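PDB 4FB5: probable oxidoreductase protein from Rhizobium etli, which probably acts as a nucleotide-dependent oxidoreductase of the GFO/IDH/MocA family, pairing a Rossmann-fold domain with a sheet-bearing C-terminal domain. Local coordinates for residues 39-44 with 77-82; 164-169 with 301-306; 170-175 with 291-296. One frame throughout, in Å; residues are numbered along the deposited sequence.

Contact 1: residues 39-44 with 77-82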
loop_
_atom_site.group_PDB
_atom_site.type_symbol
_atom_site.label_atom_id
_atom_site.label_comp_id
_atom_site.label_asym_id
_atom_site.label_seq_id
_atom_site.Cartn_x
_atom_site.Cartn_y
_atom_site.Cartn_z
ATOM N N CYS A 39 19.861 -20.282 12.839
ATOM C CA CYS A 39 19.715 -18.899 13.131
ATOM C C CYS A 39 20.473 -18.464 14.406
ATOM O O CYS A 39 21.183 -17.458 14.376
ATOM C CB CYS A 39 18.227 -18.593 13.208
ATOM S SG CYS A 39 17.859 -16.844 13.149
ATOM N N HIS A 40 20.368 -19.199 15.512
ATOM C CA HIS A 40 21.306 -18.935 16.621
ATOM C C HIS A 40 22.714 -18.955 16.055
ATOM O O HIS A 40 23.476 -18.033 16.254
ATOM C CB HIS A 40 21.258 -19.996 17.718
ATOM C CG HIS A 40 20.077 -19.896 18.635
ATOM N ND1 HIS A 40 20.200 -19.946 20.007
ATOM C CD2 HIS A 40 18.753 -19.761 18.385
ATOM C CE1 HIS A 40 19.010 -19.825 20.562
ATOM N NE2 HIS A 40 18.111 -19.725 19.602
ATOM N N ALA A 41 23.072 -19.996 15.312
ATOM C CA ALA A 41 24.469 -20.107 14.914
ATOM C C ALA A 41 24.942 -18.866 14.137
ATOM O O ALA A 41 26.040 -18.371 14.342
ATOM C CB ALA A 41 24.713 -21.410 14.129
ATOM N N LEU A 42 24.085 -18.357 13.261
ATOM C CA LEU A 42 24.422 -17.222 12.471
ATOM C C LEU A 42 24.520 -16.005 13.363
ATOM O O LEU A 42 25.337 -15.098 13.135
ATOM C CB LEU A 42 23.341 -16.999 11.439
ATOM C CG LEU A 42 23.382 -17.850 10.172
ATOM C CD1 LEU A 42 22.158 -17.509 9.326
ATOM C CD2 LEU A 42 24.652 -17.629 9.410
ATOM N N ALA A 43 23.674 -15.983 14.375
ATOM C CA ALA A 43 23.687 -14.883 15.299
ATOM C C ALA A 43 25.016 -14.853 16.074
ATOM O O ALA A 43 25.737 -13.823 16.060
ATOM C CB ALA A 43 22.461 -14.939 16.249
ATOM N N TRP A 44 25.351 -15.977 16.715
ATOM C CA TRP A 44 26.596 -16.063 17.515
ATOM C C TRP A 44 27.811 -15.724 16.635
ATOM O O TRP A 44 28.734 -15.002 17.059
ATOM C CB TRP A 44 26.771 -17.440 18.186
ATOM C CG TRP A 44 25.882 -17.734 19.367
ATOM C CD1 TRP A 44 24.922 -18.728 19.470
ATOM C CD2 TRP A 44 25.864 -17.036 20.616
ATOM N NE1 TRP A 44 24.318 -18.683 20.718
ATOM C CE2 TRP A 44 24.893 -17.661 21.439
ATOM C CE3 TRP A 44 26.577 -15.944 21.125
ATOM C CZ2 TRP A 44 24.630 -17.222 22.735
ATOM C CZ3 TRP A 44 26.320 -15.518 22.421
ATOM C CH2 TRP A 44 25.359 -16.152 23.211
ATOM N N PHE A 77 28.347 -24.785 10.363
ATOM C CA PHE A 77 28.172 -23.639 11.264
ATOM C C PHE A 77 29.462 -23.124 11.900
ATOM O O PHE A 77 29.488 -22.014 12.433
ATOM C CB PHE A 77 27.133 -23.928 12.353
ATOM C CG PHE A 77 25.775 -24.340 11.829
ATOM C CD1 PHE A 77 24.810 -24.821 12.715
ATOM C CD2 PHE A 77 25.466 -24.258 10.458
ATOM C CE1 PHE A 77 23.548 -25.207 12.265
ATOM C CE2 PHE A 77 24.208 -24.641 9.977
ATOM C CZ PHE A 77 23.233 -25.119 10.882
ATOM N N GLY A 78 30.527 -23.920 11.850
ATOM C CA GLY A 78 31.819 -23.478 12.383
ATOM C C GLY A 78 32.054 -23.730 13.866
ATOM O O GLY A 78 32.582 -22.864 14.565
ATOM N N PHE A 79 31.653 -24.916 14.320
ATOM C CA PHE A 79 31.861 -25.408 15.684
ATOM C C PHE A 79 32.968 -26.449 15.761
ATOM O O PHE A 79 33.066 -27.331 14.901
ATOM C CB PHE A 79 30.595 -26.083 16.190
ATOM C CG PHE A 79 29.576 -25.139 16.686
ATOM C CD1 PHE A 79 29.337 -25.022 18.041
ATOM C CD2 PHE A 79 28.857 -24.345 15.802
ATOM C CE1 PHE A 79 28.393 -24.129 18.515
ATOM C CE2 PHE A 79 27.908 -23.449 16.264
ATOM C CZ PHE A 79 27.674 -23.343 17.621
ATOM N N GLU A 80 33.753 -26.366 16.831
ATOM C CA GLU A 80 34.936 -27.203 17.022
ATOM C C GLU A 80 34.575 -28.670 17.272
ATOM O O GLU A 80 35.048 -29.560 16.565
ATOM C CB GLU A 80 35.827 -26.608 18.127
ATOM C CG GLU A 80 36.485 -25.260 17.710
ATOM C CD GLU A 80 36.894 -24.331 18.880
ATOM O OE1 GLU A 80 37.302 -24.833 19.955
ATOM O OE2 GLU A 80 36.838 -23.083 18.713
ATOM N N LYS A 81 33.692 -28.909 18.230
ATOM C CA LYS A 81 33.291 -30.257 18.585
ATOM C C LYS A 81 31.846 -30.530 18.182
ATOM O O LYS A 81 31.019 -29.628 18.234
ATOM C CB LYS A 81 33.431 -30.461 20.100
ATOM C CG LYS A 81 34.832 -30.216 20.640
ATOM C CD LYS A 81 34.803 -29.815 22.102
ATOM C CE LYS A 81 36.000 -28.921 22.418
ATOM N NZ LYS A 81 35.977 -28.575 23.861
ATOM N N ALA A 82 31.568 -31.780 17.791
ATOM C CA ALA A 82 30.208 -32.335 17.648
ATOM C C ALA A 82 29.952 -33.450 18.720
ATOM O O ALA A 82 30.875 -33.787 19.486
ATOM C CB ALA A 82 30.030 -32.881 16.254
#
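A small, buried, wholly apolar contact joins helix 35-44 to the end of helix 70-77 and the turn that follows it, in the nucleotide-binding half of the chain. One methyl group carries it. Ala41 CB lies 3.7 Å from Phe77 CD1 and 3.9 Å from Phe77 CB, meeting the ring obliquely at its root. The same methyl approaches Phe79 from the ring's edge, close to the ring plane, with CE2 as its nearest atom at 4.4 Å. Alanine lets the backbones come close: the CA atoms of Ala41 and Phe77 are 6.3 Å apart. In Phe77, CG stands anti to the carbonyl carbon (chi1 -56°), which turns the start of the ring to the methyl. Helix 35-44 packs on the C-terminal end of helix 70-77 and the loop beyond it in a Rossmann fold, where the two helices lie in the successive beta-alpha-beta crossovers linking strands 27-31, 58-63 and 81-83. The strand-turn-helix that includes the start of helix 35-44 fits the GxGxxG pattern, consistent with dinucleotide binding; the Phe77 ring lies near its glycines and touches Thr33. Gly78 ends helix 70-77 in a Schellman motif, its positive phi (87°) turning the chain out of the helix, so that two phenylalanines separated by a single glycine can converge on one methyl. Phe79 also packs on Leu59 and Leu62 of strand 58-63. Helix 35-44 is tied to the sheet side by His40 and Trp44, which both hydrogen-bond to the hydroxyl of Ser99, while Thr49 of the second subunit packs against Phe77.

Contact 2: residues 164-169 with 301-306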
loop_
_atom_site.group_PDB
_atom_site.type_symbol
_atom_site.label_atom_id
_atom_site.label_comp_id
_atom_site.label_asym_id
_atom_site.label_seq_id
_atom_site.Cartn_x
_atom_site.Cartn_y
_atom_site.Cartn_z
ATOM N N ARG A 164 8.042 1.666 21.119
ATOM C CA ARG A 164 8.034 1.756 22.582
ATOM C C ARG A 164 8.398 3.139 23.042
ATOM O O ARG A 164 7.693 3.695 23.868
ATOM C CB ARG A 164 9.036 0.815 23.174
ATOM C CG ARG A 164 8.676 0.378 24.519
ATOM C CD ARG A 164 9.690 -0.605 24.968
ATOM N NE ARG A 164 10.621 -0.013 25.910
ATOM C CZ ARG A 164 10.559 -0.218 27.220
ATOM N NH1 ARG A 164 9.610 -0.986 27.742
ATOM N NH2 ARG A 164 11.442 0.348 28.003
ATOM N N LYS A 165 9.476 3.689 22.480
ATOM C CA LYS A 165 9.898 5.036 22.783
ATOM C C LYS A 165 8.814 6.098 22.493
ATOM O O LYS A 165 8.449 6.866 23.405
ATOM C CB LYS A 165 11.213 5.374 22.073
ATOM C CG LYS A 165 11.847 6.766 22.405
ATOM C CD LYS A 165 13.246 6.921 21.727
ATOM C CE LYS A 165 13.634 8.389 21.467
ATOM N NZ LYS A 165 13.624 9.246 22.733
ATOM N N LEU A 166 8.294 6.160 21.271
ATOM C CA LEU A 166 7.187 7.093 21.037
ATOM C C LEU A 166 6.038 6.938 22.057
ATOM O O LEU A 166 5.551 7.925 22.619
ATOM C CB LEU A 166 6.617 6.952 19.639
ATOM C CG LEU A 166 7.569 7.034 18.464
ATOM C CD1 LEU A 166 6.803 6.784 17.173
ATOM C CD2 LEU A 166 8.170 8.372 18.466
ATOM N N VAL A 167 5.609 5.707 22.301
ATOM C CA VAL A 167 4.535 5.488 23.259
ATOM C C VAL A 167 4.926 5.996 24.664
ATOM O O VAL A 167 4.145 6.754 25.296
ATOM C CB VAL A 167 4.104 4.020 23.349
ATOM C CG1 VAL A 167 3.063 3.877 24.382
ATOM C CG2 VAL A 167 3.555 3.591 22.056
ATOM N N GLY A 168 6.122 5.600 25.133
ATOM C CA GLY A 168 6.600 5.989 26.442
ATOM C C GLY A 168 6.575 7.497 26.607
ATOM O O GLY A 168 6.223 8.008 27.673
ATOM N N ASP A 169 6.919 8.215 25.545
ATOM C CA ASP A 169 7.114 9.633 25.616
ATOM C C ASP A 169 5.812 10.388 25.425
ATOM O O ASP A 169 5.791 11.565 25.025
ATOM C CB ASP A 169 8.126 10.067 24.560
ATOM C CG ASP A 169 9.545 9.606 24.870
ATOM O OD1 ASP A 169 9.707 8.712 25.760
ATOM O OD2 ASP A 169 10.489 10.130 24.202
ATOM N N ASN A 301 10.253 -3.218 8.092
ATOM C CA ASN A 301 11.131 -2.070 8.152
ATOM C C ASN A 301 10.407 -0.734 8.112
ATOM O O ASN A 301 10.979 0.235 7.767
ATOM C CB ASN A 301 12.261 -2.202 7.127
ATOM C CG ASN A 301 13.229 -3.328 7.503
ATOM O OD1 ASN A 301 13.226 -4.380 6.893
ATOM N ND2 ASN A 301 14.015 -3.123 8.565
ATOM N N GLU A 302 9.145 -0.709 8.484
ATOM C CA GLU A 302 8.385 0.531 8.495
ATOM C C GLU A 302 7.310 0.480 9.560
ATOM O O GLU A 302 7.049 -0.572 10.142
ATOM C CB GLU A 302 7.790 0.865 7.114
ATOM C CG GLU A 302 7.093 -0.299 6.477
ATOM C CD GLU A 302 6.506 0.015 5.106
ATOM O OE1 GLU A 302 5.265 0.224 5.036
ATOM O OE2 GLU A 302 7.284 0.021 4.096
ATOM N N PHE A 303 6.758 1.644 9.868
ATOM C CA PHE A 303 5.538 1.746 10.625
ATOM C C PHE A 303 4.903 3.051 10.308
ATOM O O PHE A 303 5.493 3.884 9.690
ATOM C CB PHE A 303 5.754 1.581 12.101
ATOM C CG PHE A 303 6.443 2.716 12.723
ATOM C CD1 PHE A 303 5.724 3.621 13.533
ATOM C CD2 PHE A 303 7.815 2.885 12.537
ATOM C CE1 PHE A 303 6.357 4.704 14.120
ATOM C CE2 PHE A 303 8.464 3.950 13.120
ATOM C CZ PHE A 303 7.734 4.869 13.926
ATOM N N GLU A 304 3.658 3.180 10.704
ATOM C CA GLU A 304 2.859 4.313 10.346
ATOM C C GLU A 304 2.415 4.969 11.633
ATOM O O GLU A 304 1.928 4.275 12.516
ATOM C CB GLU A 304 1.630 3.873 9.550
ATOM C CG GLU A 304 1.897 3.250 8.234
ATOM C CD GLU A 304 0.609 3.075 7.431
ATOM O OE1 GLU A 304 -0.015 4.087 7.039
ATOM O OE2 GLU A 304 0.199 1.912 7.179
ATOM N N LEU A 305 2.586 6.285 11.726
ATOM C CA LEU A 305 2.312 7.055 12.939
ATOM C C LEU A 305 1.409 8.238 12.665
ATOM O O LEU A 305 1.708 9.047 11.798
ATOM C CB LEU A 305 3.634 7.579 13.536
ATOM C CG LEU A 305 3.509 8.683 14.598
ATOM C CD1 LEU A 305 3.080 8.094 15.874
ATOM C CD2 LEU A 305 4.803 9.421 14.829
ATOM N N TYR A 306 0.305 8.334 13.398
ATOM C CA TYR A 306 -0.652 9.443 13.216
ATOM C C TYR A 306 -0.690 10.357 14.412
ATOM O O TYR A 306 -0.945 9.885 15.528
ATOM C CB TYR A 306 -2.071 8.940 13.035
ATOM C CG TYR A 306 -3.055 10.054 12.797
ATOM C CD1 TYR A 306 -3.530 10.308 11.517
ATOM C CD2 TYR A 306 -3.471 10.902 13.847
ATOM C CE1 TYR A 306 -4.437 11.316 11.267
ATOM C CE2 TYR A 306 -4.381 11.912 13.637
ATOM C CZ TYR A 306 -4.870 12.117 12.339
ATOM O OH TYR A 306 -5.768 13.105 12.099
#
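The hydroxyl of Tyr306 is gripped by two nitrogens, Gln315 NE2 of its own chain and Lys279 NZ of the third subunit, and this polar anchor lies on the sheet face turned away from the contact. On the other face of strand 302-307, Phe303 and Leu305 meet Leu166 of helix 158-168, a case of helix-on-sheet packing in the C-terminal domain. The helix contributes a single branch tip. In Leu166, CG anti to the carbonyl carbon (chi1 -53°) and CD1 in turn anti to CA (chi2 177°) extend the branch toward the sheet. CD1 arrives at the edge of the Phe303 ring, near the ring plane, 3.7 Å from CE1, so the ring offers its rim and not its face. Leu166 and Phe303 extend from opposite directions, one from the helix and one from the sheet. The phenyl ring also touches Val159, His162 and Ile163 of the same helix, while Glu314 of the fourth subunit packs against both Leu166 and Leu305. Leucine meets leucine more loosely, both branch ends of Leu305 facing the same methyl from one side: Leu166 CD1 is 4.1 Å from Leu305 CD2 and 4.2 Å from Leu305 CD1.

Contact 3: residues 170-175 with 291-296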
loop_
_atom_site.group_PDB
_atom_site.type_symbol
_atom_site.label_atom_id
_atom_site.label_comp_id
_atom_site.label_asym_id
_atom_site.label_seq_id
_atom_site.Cartn_x
_atom_site.Cartn_y
_atom_site.Cartn_z
ATOM N N GLY A 170 4.711 9.708 25.700
ATOM C CA GLY A 170 3.405 10.304 25.435
ATOM C C GLY A 170 3.164 10.833 24.025
ATOM O O GLY A 170 2.306 11.672 23.856
ATOM N N VAL A 171 3.850 10.334 23.001
ATOM C CA VAL A 171 3.629 10.893 21.664
ATOM C C VAL A 171 2.201 10.685 21.152
ATOM O O VAL A 171 1.676 11.560 20.492
ATOM C CB VAL A 171 4.647 10.394 20.593
ATOM C CG1 VAL A 171 4.245 10.908 19.190
ATOM C CG2 VAL A 171 6.090 10.837 20.966
ATOM N N ILE A 172 1.576 9.546 21.444
ATOM C CA ILE A 172 0.161 9.400 21.093
ATOM C C ILE A 172 -0.840 9.540 22.277
ATOM O O ILE A 172 -2.066 9.245 22.152
ATOM C CB ILE A 172 -0.096 8.129 20.249
ATOM C CG1 ILE A 172 0.359 6.886 20.997
ATOM C CG2 ILE A 172 0.655 8.221 18.900
ATOM C CD1 ILE A 172 -0.168 5.614 20.422
ATOM N N GLY A 173 -0.343 10.056 23.411
ATOM C CA GLY A 173 -1.224 10.285 24.563
ATOM C C GLY A 173 -1.365 8.986 25.336
ATOM O O GLY A 173 -0.441 8.147 25.353
ATOM N N ARG A 174 -2.507 8.820 25.988
ATOM C CA ARG A 174 -2.760 7.616 26.793
ATOM C C ARG A 174 -3.413 6.612 25.848
ATOM O O ARG A 174 -4.413 6.948 25.188
ATOM C CB ARG A 174 -3.684 7.914 28.006
ATOM C CG ARG A 174 -4.277 6.655 28.748
ATOM C CD ARG A 174 -4.955 6.940 30.153
ATOM N NE ARG A 174 -4.358 8.124 30.794
ATOM C CZ ARG A 174 -3.378 8.115 31.714
ATOM N NH1 ARG A 174 -2.881 6.960 32.172
ATOM N NH2 ARG A 174 -2.905 9.273 32.200
ATOM N N VAL A 175 -2.821 5.419 25.769
ATOM C CA VAL A 175 -3.296 4.322 24.944
ATOM C C VAL A 175 -4.598 3.817 25.535
ATOM O O VAL A 175 -4.609 3.538 26.701
ATOM C CB VAL A 175 -2.225 3.228 24.878
ATOM C CG1 VAL A 175 -2.739 1.993 24.191
ATOM C CG2 VAL A 175 -0.975 3.780 24.143
ATOM N N GLY A 291 -3.157 10.205 19.203
ATOM C CA GLY A 291 -2.743 9.641 17.963
ATOM C C GLY A 291 -2.700 8.142 17.901
ATOM O O GLY A 291 -3.227 7.471 18.773
ATOM N N SER A 292 -2.088 7.615 16.837
ATOM C CA SER A 292 -2.133 6.167 16.561
ATOM C C SER A 292 -0.856 5.624 15.936
ATOM O O SER A 292 -0.092 6.350 15.287
ATOM C CB SER A 292 -3.301 5.873 15.619
ATOM O OG SER A 292 -4.461 6.574 16.010
ATOM N N ILE A 293 -0.652 4.329 16.102
ATOM C CA ILE A 293 0.440 3.626 15.418
ATOM C C ILE A 293 -0.024 2.320 14.746
ATOM O O ILE A 293 -0.779 1.546 15.352
ATOM C CB ILE A 293 1.549 3.343 16.408
ATOM C CG1 ILE A 293 2.304 4.630 16.682
ATOM C CG2 ILE A 293 2.474 2.286 15.886
ATOM C CD1 ILE A 293 2.840 4.787 18.113
ATOM N N LEU A 294 0.441 2.101 13.517
ATOM C CA LEU A 294 0.256 0.873 12.761
ATOM C C LEU A 294 1.605 0.257 12.442
ATOM O O LEU A 294 2.559 0.985 12.111
ATOM C CB LEU A 294 -0.479 1.154 11.463
ATOM C CG LEU A 294 -1.749 2.013 11.604
ATOM C CD1 LEU A 294 -2.430 2.235 10.275
ATOM C CD2 LEU A 294 -2.802 1.519 12.694
ATOM N N TYR A 295 1.694 -1.085 12.558
ATOM C CA TYR A 295 2.888 -1.822 12.222
ATOM C C TYR A 295 2.495 -3.164 11.655
ATOM O O TYR A 295 1.508 -3.696 12.052
ATOM C CB TYR A 295 3.756 -2.005 13.456
ATOM C CG TYR A 295 4.867 -2.988 13.236
ATOM C CD1 TYR A 295 6.023 -2.636 12.551
ATOM C CD2 TYR A 295 4.709 -4.297 13.615
ATOM C CE1 TYR A 295 7.038 -3.594 12.294
ATOM C CE2 TYR A 295 5.672 -5.242 13.328
ATOM C CZ TYR A 295 6.817 -4.878 12.710
ATOM O OH TYR A 295 7.729 -5.816 12.597
ATOM N N ASP A 296 3.282 -3.700 10.734
ATOM C CA ASP A 296 3.007 -4.964 10.087
ATOM C C ASP A 296 4.332 -5.664 9.740
ATOM O O ASP A 296 5.015 -5.216 8.801
ATOM C CB ASP A 296 2.249 -4.750 8.791
ATOM C CG ASP A 296 1.607 -6.064 8.254
ATOM O OD1 ASP A 296 0.399 -6.017 7.884
ATOM O OD2 ASP A 296 2.294 -7.138 8.198
#
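The turn that carries the chain from helix 158-168 into strand 175-183 settles on the start of strand 291-296, close to the bend of a beta-hairpin formed with strand 281-288. Gly170, at positive phi (53°), is the C-prime residue of the Schellman motif that ends the helix, and a type I turn follows directly, closed by Gly173 N to Gly170 O at 3.1 Å. Ile172, inside that turn, makes the contact. Its branches divide the work. CG2 lies against the backbone where Gly291 passes into Ser292, 3.5 Å from Ser292 N, while CB stands 3.5 Å from Gly291 O. The longer branch runs on toward the next apolar residue: placed between the backbone N and the carbonyl carbon (chi1 58°), CG1 carries CD1 to within 3.9 Å of Ile293 CD1, and the two isoleucine side chains cross at about a right angle. Glycine at position 291 leaves the strand backbone bare for the branched side chain. Ile172 also touches Ile286 and Leu305, one from each strand flanking 291-296. With an alanine here in place of Ile172, the Ile293 CD1 methyl would probably lose its partner and a gap open beside the Gly291 backbone. Backbone bonds from Ile172 to Lys290 and from Arg174 to Ser289 secure the turn against the bend of the hairpin. Ser292 points away from the turn, and its OG is hydrogen-bonded to the carbonyl of Trp276 in the third subunit. The whole is a helix-to-strand loop lying against the large mixed sheet that is characteristic of the GFO/IDH/MocA C-terminal domain.

Overall arrangement
All three contacts are buried and mainly apolar, yet they serve different domains. Contact 1 belongs to the Rossmann half, about 35 Å from contact 2 and 39 Å from contact 3, centre to centre, and joins a helix to the end of another and its following loop, beside a parallel sheet. Contacts 2 and 3, with centres about 6 Å apart, form one continuous region of the C-terminal domain: their strands, 302-307 and 291-296, are antiparallel neighbours, with Tyr306 N 2.8 Å from Ser292 O, probably hydrogen-bonded. The helix end in contact 2 leads straight into the turn of contact 3. Chemistry follows place: side chains alone meet in contacts 1 and 2, whereas in contact 3 a side chain also lies on bare strand backbone.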